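Local coordinates for protein Two-component response regulator yesN (Fusobacterium nucleatum, PDB 3LSG) that probably binds specific DNA sequences through this C-terminal AraC-type helix-turn-helix domain, regulating transcription as part of a two-component system, at residues L53-E58 and K89-Y94. Residues are numbered along the deposited sequence; the frame is centred on the assembly and turned at random.
Sequences LQKRME and KFKKYY. With PO4 (phosphate ion), chain F.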
# COMPACT_ATOMS: atom_id res chain seq x y z
N LEU A 53 6.88 5.50 -2.41
CA LEU A 53 6.08 5.75 -3.60
C LEU A 53 6.83 6.65 -4.58
O LEU A 53 6.92 6.36 -5.77
CB LEU A 53 4.72 6.34 -3.22
CG LEU A 53 3.87 6.71 -4.44
CD1 LEU A 53 3.56 5.44 -5.25
CD2 LEU A 53 2.58 7.40 -4.01
N GLN A 54 7.42 7.73 -4.08
CA GLN A 54 8.16 8.64 -4.95
C GLN A 54 9.32 7.97 -5.69
O GLN A 54 9.53 8.21 -6.87
CB GLN A 54 8.69 9.84 -4.17
CG GLN A 54 9.64 10.69 -4.97
CD GLN A 54 10.05 11.93 -4.22
OE1 GLN A 54 9.80 12.05 -3.02
NE2 GLN A 54 10.67 12.88 -4.92
N LYS A 55 10.09 7.13 -5.00
CA LYS A 55 11.18 6.42 -5.67
C LYS A 55 10.65 5.53 -6.81
O LYS A 55 11.24 5.47 -7.89
CB LYS A 55 11.99 5.59 -4.67
CG LYS A 55 12.70 6.45 -3.64
CD LYS A 55 14.04 6.94 -4.15
CE LYS A 55 14.99 5.75 -4.30
NZ LYS A 55 16.42 6.16 -4.34
N ARG A 56 9.55 4.84 -6.56
CA ARG A 56 8.94 3.99 -7.57
C ARG A 56 8.36 4.76 -8.77
O ARG A 56 8.52 4.33 -9.91
CB ARG A 56 7.87 3.11 -6.92
CG ARG A 56 8.45 2.19 -5.84
CD ARG A 56 7.37 1.38 -5.12
NE ARG A 56 7.95 0.16 -4.56
CZ ARG A 56 7.36 -0.59 -3.63
NH1 ARG A 56 6.18 -0.23 -3.13
NH2 ARG A 56 7.96 -1.68 -3.19
N MSE A 57 7.70 5.88 -8.50
CA MSE A 57 7.15 6.71 -9.58
C MSE A 57 8.26 7.34 -10.44
O MSE A 57 8.14 7.42 -11.67
CB MSE A 57 6.26 7.83 -9.00
CG MSE A 57 4.97 7.34 -8.33
SE MSE A 57 3.85 6.20 -9.46
CE MSE A 57 4.59 4.42 -9.14
N GLU A 58 9.33 7.78 -9.79
CA GLU A 58 10.44 8.35 -10.53
C GLU A 58 11.07 7.31 -11.45
O GLU A 58 11.40 7.61 -12.59
CB GLU A 58 11.45 9.01 -9.59
CG GLU A 58 10.87 10.30 -8.97
CD GLU A 58 11.72 10.91 -7.86
OE1 GLU A 58 12.65 10.26 -7.34
OE2 GLU A 58 11.42 12.07 -7.48
N LYS A 89 -1.86 4.63 -8.95
CA LYS A 89 -0.91 5.42 -8.17
C LYS A 89 -0.20 6.43 -9.09
O LYS A 89 -0.02 7.59 -8.72
CB LYS A 89 0.13 4.53 -7.46
CG LYS A 89 -0.42 3.74 -6.26
CD LYS A 89 -0.84 4.68 -5.14
CE LYS A 89 -1.08 3.95 -3.83
NZ LYS A 89 -1.73 4.85 -2.82
N PHE A 90 0.20 5.97 -10.28
CA PHE A 90 0.90 6.82 -11.23
C PHE A 90 0.01 8.01 -11.59
O PHE A 90 0.47 9.15 -11.64
CB PHE A 90 1.24 6.02 -12.50
CG PHE A 90 2.13 6.77 -13.45
CD1 PHE A 90 3.50 6.54 -13.47
CD2 PHE A 90 1.61 7.70 -14.33
CE1 PHE A 90 4.34 7.23 -14.35
CE2 PHE A 90 2.43 8.39 -15.21
CZ PHE A 90 3.80 8.16 -15.22
N LYS A 91 -1.26 7.73 -11.85
CA LYS A 91 -2.17 8.79 -12.25
C LYS A 91 -2.39 9.78 -11.11
O LYS A 91 -2.57 10.97 -11.33
CB LYS A 91 -3.52 8.23 -12.72
CG LYS A 91 -4.45 9.34 -13.21
CD LYS A 91 -5.67 8.82 -13.93
CE LYS A 91 -6.54 9.99 -14.38
NZ LYS A 91 -7.87 9.54 -14.88
N LYS A 92 -2.39 9.31 -9.88
CA LYS A 92 -2.54 10.24 -8.75
C LYS A 92 -1.27 11.07 -8.59
O LYS A 92 -1.33 12.25 -8.24
CB LYS A 92 -2.85 9.49 -7.45
CG LYS A 92 -4.29 9.00 -7.36
CD LYS A 92 -4.67 8.75 -5.91
CE LYS A 92 -5.92 7.89 -5.80
NZ LYS A 92 -5.64 6.47 -6.14
N TYR A 93 -0.13 10.45 -8.87
CA TYR A 93 1.16 11.13 -8.69
C TYR A 93 1.44 12.14 -9.82
O TYR A 93 1.83 13.29 -9.57
CB TYR A 93 2.29 10.09 -8.56
CG TYR A 93 3.61 10.66 -8.07
CD1 TYR A 93 3.92 10.70 -6.70
CD2 TYR A 93 4.53 11.17 -8.96
CE1 TYR A 93 5.13 11.23 -6.25
CE2 TYR A 93 5.73 11.70 -8.53
CZ TYR A 93 6.03 11.72 -7.18
OH TYR A 93 7.24 12.26 -6.76
N TYR A 94 1.22 11.72 -11.06
CA TYR A 94 1.54 12.59 -12.20
C TYR A 94 0.32 13.25 -12.84
O TYR A 94 0.45 14.04 -13.78
CB TYR A 94 2.33 11.79 -13.24
CG TYR A 94 3.74 11.44 -12.80
CD1 TYR A 94 4.71 12.44 -12.64
CD2 TYR A 94 4.11 10.12 -12.54
CE1 TYR A 94 6.01 12.13 -12.26
CE2 TYR A 94 5.42 9.80 -12.15
CZ TYR A 94 6.36 10.81 -12.02
OH TYR A 94 7.64 10.49 -11.62
P PO4 F . -0.99 2.42 -0.06
O1 PO4 F . 0.35 2.98 0.32
O2 PO4 F . -1.67 1.83 1.15
O3 PO4 F . -1.84 3.53 -0.62
O4 PO4 F . -0.80 1.34 -1.09
O HOH W 1 9.13 13.15 -8.47
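M57 fits as a knob into the hole formed by K89, F90, Y93 and Y94, and illustrates how one bent side chain can join helix segments that cross locally at -94°. Its CB lies over one face of the Y93 ring, 3.9 Å from the centroid, in a CH-pi contact. Bends at chi2 (-54°) and chi3 turn the selenium of this selenomethionine onto the backbone of the other helix, where SE comes 3.5 Å from F90 CA and makes oblique Met-aromatic contacts with both F90 and Y93. Y94 flanks the knob: its CE2 packs against M57 CB, while OH approaches M57 O in the ring plane, a weak hydrogen bond at best (3.1 Å), since that proton may go elsewhere.

Beside the knob, L53 CD1 touches K89 CB more loosely, at 4.2 Å. K89 NZ then leads away to donate to phosphate O3 (2.6 Å), an ion probably from the crystallisation liquor that K89 NZ and Y85 OH of the second subunit also bind. On the solvent side, within helix 48-66, Q54 NE2 donates nearly straight (164°) to E58 OE2 from above the carboxylate plane, and a water carries the link across to Y93 OH. Within this AraC-type domain, apolar and aromatic packing thus probably supplies most of the cohesion between helices 48-66 and 83-94, beside one weak direct polar bond and a water-linked exposed flank.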